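Local coordinates for protein mercuric reductase (Metallosphaera sedula, PDB 4YWO) that probably reduces mercuric ion to elemental mercury at the expense of NADPH, working as a homodimeric FAD-containing flavoenzyme, at residues D292-A304 and G321-R335. Sequence-based numbering, arbitrary orientation.
Sequences DELRTDNPHIYAA and GSIATENALTGSHKR
The ring of Tyr-302 lies against the last turns of helix 314-330, with Ala-324 O and Ala-328 N over one face, 3.8 Å between Tyr-302 CD2 and Ala-324 O. Its CE1 meets Ala-328 CB at 3.6 Å, and CG of Arg-295 lies over the opposite face, toward its rim. Alongside it, Leu-294 CD1 touches Ala-324 CB and Ile-323 CG2, and Ala-304 CB packs on the backbone of Gly-321, close to the FAD-binding residue Ala-26.

Polar bonds take over from the last turn of the helix into the loop that follows it. The amide of Asn-327 bridges the two backbone segments: in the amide plane, ND2 donates to a lone pair of Glu-293 O at 2.9 Å and also to Lys-334 O, while OD1 accepts from Ser-332 OG on a lone pair and from Lys-334 N, which comes in tilted. Glu-293 OE1 takes three bonds: Arg-295 NH2 nearly along its C-O axis, Arg-295 NH1 from above the carboxylate plane, and His-333 ND1 at 2.7 Å on the syn side but 26° out of that plane. A bend at chi3 (-60°) brings the Arg-295 guanidinium to this carboxylate while NE reaches Tyr-302 OH. Water 1 joins Arg-295 NH2 and Tyr-302 OH to Asn-327 O and Ser-332 O. At the solvent-exposed end, Arg-335 NH1 forms a salt bridge with Asp-292 OD2, its hydrogen bond weak and bent.

The contact thus packs edge strand 301-303 of the parallel FAD-domain sheet against its following helix, and Asn-327, gripped at both amide ends, fixes the post-helix loop to the segment preceding that strand.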
loop_
_atom_site.group_PDB
_atom_site.type_symbol
_atom_site.label_atom_id
_atom_site.label_comp_id
_atom_site.label_asym_id
_atom_site.label_seq_id
_atom_site.Cartn_x
_atom_site.Cartn_y
_atom_site.Cartn_z
ATOM N N ASP A 292 -1.509 -3.889 31.681
ATOM C CA ASP A 292 -0.833 -3.701 30.364
ATOM C C ASP A 292 0.166 -4.722 29.968
ATOM O O ASP A 292 0.527 -4.754 28.818
ATOM C CB ASP A 292 0.029 -2.418 30.413
ATOM C CG ASP A 292 -0.743 -1.236 30.486
ATOM O OD1 ASP A 292 -1.980 -1.347 30.375
ATOM O OD2 ASP A 292 -0.093 -0.169 30.638
ATOM N N GLU A 293 0.670 -5.576 30.879
ATOM C CA GLU A 293 1.609 -6.605 30.601
ATOM C C GLU A 293 0.878 -8.019 30.366
ATOM O O GLU A 293 1.588 -9.030 30.223
ATOM C CB GLU A 293 2.617 -6.737 31.789
ATOM C CG GLU A 293 3.322 -5.397 31.988
ATOM C CD GLU A 293 4.260 -5.348 33.216
ATOM O OE1 GLU A 293 4.476 -6.401 33.827
ATOM O OE2 GLU A 293 4.794 -4.218 33.493
ATOM N N LEU A 294 -0.426 -7.882 30.304
ATOM C CA LEU A 294 -1.358 -8.963 29.895
ATOM C C LEU A 294 -1.553 -9.944 31.052
ATOM O O LEU A 294 -1.974 -11.113 30.861
ATOM C CB LEU A 294 -0.845 -9.706 28.661
ATOM C CG LEU A 294 -0.725 -8.732 27.455
ATOM C CD1 LEU A 294 -0.213 -9.392 26.197
ATOM C CD2 LEU A 294 -2.066 -8.054 27.202
ATOM N N ARG A 295 -1.144 -9.519 32.220
ATOM C CA ARG A 295 -1.242 -10.372 33.441
ATOM C C ARG A 295 -2.556 -10.209 34.121
ATOM O O ARG A 295 -3.081 -9.090 34.341
ATOM C CB ARG A 295 -0.075 -9.970 34.386
ATOM C CG ARG A 295 0.214 -10.949 35.520
ATOM C CD ARG A 295 1.391 -10.385 36.408
ATOM N NE ARG A 295 2.613 -10.220 35.578
ATOM C CZ ARG A 295 3.127 -9.039 35.085
ATOM N NH1 ARG A 295 2.544 -7.874 35.316
ATOM N NH2 ARG A 295 4.211 -9.043 34.349
ATOM N N THR A 296 -3.207 -11.318 34.526
ATOM C CA THR A 296 -4.490 -11.241 35.196
ATOM C C THR A 296 -4.261 -10.933 36.719
ATOM O O THR A 296 -3.138 -10.836 37.151
ATOM C CB THR A 296 -5.284 -12.616 35.140
ATOM O OG1 THR A 296 -4.626 -13.663 35.889
ATOM C CG2 THR A 296 -5.508 -13.080 33.688
ATOM N N ASP A 297 -5.335 -10.974 37.470
ATOM C CA ASP A 297 -5.243 -10.920 38.995
ATOM C C ASP A 297 -4.518 -12.090 39.632
ATOM O O ASP A 297 -3.941 -11.928 40.730
ATOM C CB ASP A 297 -6.631 -10.716 39.592
ATOM C CG ASP A 297 -7.186 -9.346 39.235
ATOM O OD1 ASP A 297 -6.769 -8.379 39.888
ATOM O OD2 ASP A 297 -8.001 -9.184 38.328
ATOM N N ASN A 298 -4.425 -13.242 38.945
ATOM C CA ASN A 298 -3.558 -14.313 39.323
ATOM C C ASN A 298 -2.283 -14.107 38.654
ATOM O O ASN A 298 -2.204 -14.138 37.427
ATOM C CB ASN A 298 -4.172 -15.644 38.921
ATOM C CG ASN A 298 -3.313 -16.817 39.201
ATOM O OD1 ASN A 298 -2.074 -16.797 39.279
ATOM N ND2 ASN A 298 -3.988 -17.970 39.306
ATOM N N PRO A 299 -1.195 -13.813 39.392
ATOM C CA PRO A 299 0.058 -13.429 38.707
ATOM C C PRO A 299 0.749 -14.499 37.905
ATOM O O PRO A 299 1.700 -14.205 37.173
ATOM C CB PRO A 299 0.986 -12.946 39.910
ATOM C CG PRO A 299 0.488 -13.841 41.021
ATOM C CD PRO A 299 -0.990 -13.945 40.876
ATOM N N HIS A 300 0.245 -15.736 37.958
ATOM C CA HIS A 300 0.764 -16.781 37.127
ATOM C C HIS A 300 -0.072 -17.022 35.839
ATOM O O HIS A 300 0.268 -17.966 35.120
ATOM C CB HIS A 300 0.756 -18.092 37.888
ATOM C CG HIS A 300 1.556 -18.023 39.141
ATOM N ND1 HIS A 300 2.933 -17.928 39.119
ATOM C CD2 HIS A 300 1.185 -17.861 40.430
ATOM C CE1 HIS A 300 3.388 -17.816 40.355
ATOM N NE2 HIS A 300 2.345 -17.761 41.170
ATOM N N ILE A 301 -1.070 -16.233 35.652
ATOM C CA ILE A 301 -2.049 -16.414 34.505
ATOM C C ILE A 301 -2.051 -15.080 33.742
ATOM O O ILE A 301 -2.322 -13.997 34.295
ATOM C CB ILE A 301 -3.427 -16.821 34.957
ATOM C CG1 ILE A 301 -3.322 -18.123 35.709
ATOM C CG2 ILE A 301 -4.383 -16.923 33.757
ATOM C CD1 ILE A 301 -4.648 -18.664 36.203
ATOM N N TYR A 302 -1.799 -15.235 32.423
ATOM C CA TYR A 302 -1.831 -14.111 31.474
ATOM C C TYR A 302 -2.936 -14.464 30.462
ATOM O O TYR A 302 -3.459 -15.606 30.397
ATOM C CB TYR A 302 -0.495 -14.073 30.800
ATOM C CG TYR A 302 0.627 -13.594 31.693
ATOM C CD1 TYR A 302 1.195 -14.477 32.581
ATOM C CD2 TYR A 302 1.192 -12.359 31.526
ATOM C CE1 TYR A 302 2.225 -14.061 33.405
ATOM C CE2 TYR A 302 2.215 -11.916 32.360
ATOM C CZ TYR A 302 2.753 -12.795 33.226
ATOM O OH TYR A 302 3.801 -12.503 34.094
ATOM N N ALA A 303 -3.315 -13.456 29.656
ATOM C CA ALA A 303 -4.379 -13.692 28.655
ATOM C C ALA A 303 -4.057 -12.853 27.381
ATOM O O ALA A 303 -3.357 -11.863 27.470
ATOM C CB ALA A 303 -5.700 -13.373 29.174
ATOM N N ALA A 304 -4.582 -13.271 26.246
ATOM C CA ALA A 304 -4.175 -12.641 24.960
ATOM C C ALA A 304 -5.292 -12.877 23.968
ATOM O O ALA A 304 -5.955 -13.941 23.986
ATOM C CB ALA A 304 -2.918 -13.254 24.473
ATOM N N GLY A 321 -0.181 -12.860 22.167
ATOM C CA GLY A 321 0.184 -14.234 22.567
ATOM C C GLY A 321 1.709 -14.299 22.768
ATOM O O GLY A 321 2.211 -14.848 23.736
ATOM N N SER A 322 2.512 -13.634 21.872
ATOM C CA SER A 322 3.935 -13.568 22.085
ATOM C C SER A 322 4.356 -12.847 23.307
ATOM O O SER A 322 5.271 -13.357 24.017
ATOM C CB SER A 322 4.690 -12.882 20.857
ATOM O OG SER A 322 4.472 -13.650 19.654
ATOM N N ILE A 323 3.809 -11.688 23.573
ATOM C CA ILE A 323 4.239 -10.849 24.692
ATOM C C ILE A 323 3.818 -11.531 26.030
ATOM O O ILE A 323 4.591 -11.607 27.007
ATOM C CB ILE A 323 3.619 -9.510 24.637
ATOM C CG1 ILE A 323 4.322 -8.714 23.536
ATOM C CG2 ILE A 323 3.815 -8.717 25.914
ATOM C CD1 ILE A 323 3.652 -7.376 23.357
ATOM N N ALA A 324 2.634 -12.096 26.037
ATOM C CA ALA A 324 2.105 -12.727 27.291
ATOM C C ALA A 324 3.034 -13.845 27.656
ATOM O O ALA A 324 3.371 -13.985 28.868
ATOM C CB ALA A 324 0.689 -13.220 27.094
ATOM N N THR A 325 3.460 -14.611 26.675
ATOM C CA THR A 325 4.308 -15.765 26.864
ATOM C C THR A 325 5.686 -15.302 27.396
ATOM O O THR A 325 6.249 -15.856 28.357
ATOM C CB THR A 325 4.351 -16.621 25.686
ATOM O OG1 THR A 325 3.065 -17.121 25.358
ATOM C CG2 THR A 325 5.346 -17.751 25.758
ATOM N N GLU A 326 6.273 -14.313 26.720
ATOM C CA GLU A 326 7.562 -13.831 27.176
ATOM C C GLU A 326 7.455 -13.304 28.541
ATOM O O GLU A 326 8.409 -13.582 29.405
ATOM C CB GLU A 326 8.080 -12.757 26.161
ATOM C CG GLU A 326 9.440 -12.282 26.565
ATOM C CD GLU A 326 10.098 -11.406 25.523
ATOM O OE1 GLU A 326 9.451 -11.083 24.493
ATOM O OE2 GLU A 326 11.232 -10.959 25.809
ATOM N N ASN A 327 6.430 -12.525 28.891
ATOM C CA ASN A 327 6.321 -11.979 30.268
ATOM C C ASN A 327 6.155 -13.148 31.277
ATOM O O ASN A 327 6.774 -13.191 32.393
ATOM C CB ASN A 327 5.182 -11.055 30.454
ATOM C CG ASN A 327 5.392 -9.668 29.716
ATOM O OD1 ASN A 327 6.495 -9.369 29.363
ATOM N ND2 ASN A 327 4.395 -8.874 29.633
ATOM N N ALA A 328 5.441 -14.155 30.851
ATOM C CA ALA A 328 5.178 -15.303 31.815
ATOM C C ALA A 328 6.407 -16.077 32.039
ATOM O O ALA A 328 6.656 -16.429 33.241
ATOM C CB ALA A 328 4.059 -16.212 31.240
ATOM N N LEU A 329 7.230 -16.329 31.008
ATOM C CA LEU A 329 8.376 -17.256 31.135
ATOM C C LEU A 329 9.697 -16.552 31.488
ATOM O O LEU A 329 10.622 -17.235 31.935
ATOM C CB LEU A 329 8.638 -18.077 29.924
ATOM C CG LEU A 329 7.565 -18.998 29.358
ATOM C CD1 LEU A 329 7.871 -19.582 28.029
ATOM C CD2 LEU A 329 7.350 -20.126 30.393
ATOM N N THR A 330 9.782 -15.230 31.290
ATOM C CA THR A 330 11.074 -14.567 31.521
ATOM C C THR A 330 11.003 -13.620 32.611
ATOM O O THR A 330 12.026 -13.155 33.048
ATOM C CB THR A 330 11.629 -13.870 30.225
ATOM O OG1 THR A 330 10.861 -12.739 29.960
ATOM C CG2 THR A 330 11.602 -14.755 29.068
ATOM N N GLY A 331 9.828 -13.254 33.077
ATOM C CA GLY A 331 9.706 -12.259 34.066
ATOM C C GLY A 331 9.793 -10.812 33.523
ATOM O O GLY A 331 9.906 -9.848 34.280
ATOM N N SER A 332 9.642 -10.668 32.213
ATOM C CA SER A 332 9.694 -9.300 31.580
ATOM C C SER A 332 8.389 -8.536 31.882
ATOM O O SER A 332 7.342 -9.075 32.399
ATOM C CB SER A 332 10.052 -9.421 30.110
ATOM O OG SER A 332 9.120 -10.314 29.479
ATOM N N HIS A 333 8.394 -7.251 31.481
ATOM C CA HIS A 333 7.344 -6.347 31.750
ATOM C C HIS A 333 6.965 -5.595 30.432
ATOM O O HIS A 333 6.649 -4.394 30.507
ATOM C CB HIS A 333 7.819 -5.437 32.818
ATOM C CG HIS A 333 8.025 -6.136 34.117
ATOM N ND1 HIS A 333 6.977 -6.432 34.946
ATOM C CD2 HIS A 333 9.147 -6.634 34.703
ATOM C CE1 HIS A 333 7.447 -7.059 36.027
ATOM N NE2 HIS A 333 8.751 -7.188 35.898
ATOM N N LYS A 334 6.910 -6.363 29.326
ATOM C CA LYS A 334 6.561 -5.883 27.953
ATOM C C LYS A 334 5.099 -5.652 27.792
ATOM O O LYS A 334 4.237 -6.304 28.465
ATOM C CB LYS A 334 7.061 -6.802 26.920
ATOM C CG LYS A 334 8.563 -6.954 27.078
ATOM C CD LYS A 334 9.250 -7.570 25.897
ATOM C CE LYS A 334 10.759 -7.384 26.120
ATOM N NZ LYS A 334 11.519 -8.330 25.265
ATOM N N ARG A 335 4.793 -4.670 26.906
ATOM C CA ARG A 335 3.465 -4.221 26.644
ATOM C C ARG A 335 3.223 -4.113 25.169
ATOM O O ARG A 335 4.196 -4.066 24.412
ATOM C CB ARG A 335 3.258 -2.883 27.237
ATOM C CG ARG A 335 3.778 -2.921 28.636
ATOM C CD ARG A 335 3.373 -1.718 29.381
ATOM N NE ARG A 335 4.228 -0.607 29.029
ATOM C CZ ARG A 335 3.984 0.612 29.522
ATOM N NH1 ARG A 335 2.983 0.790 30.402
ATOM N NH2 ARG A 335 4.735 1.636 29.157
HETATM O O HOH W 1 6.532 -10.880 34.123
HETATM O O HOH W 2 5.253 -14.291 35.277
#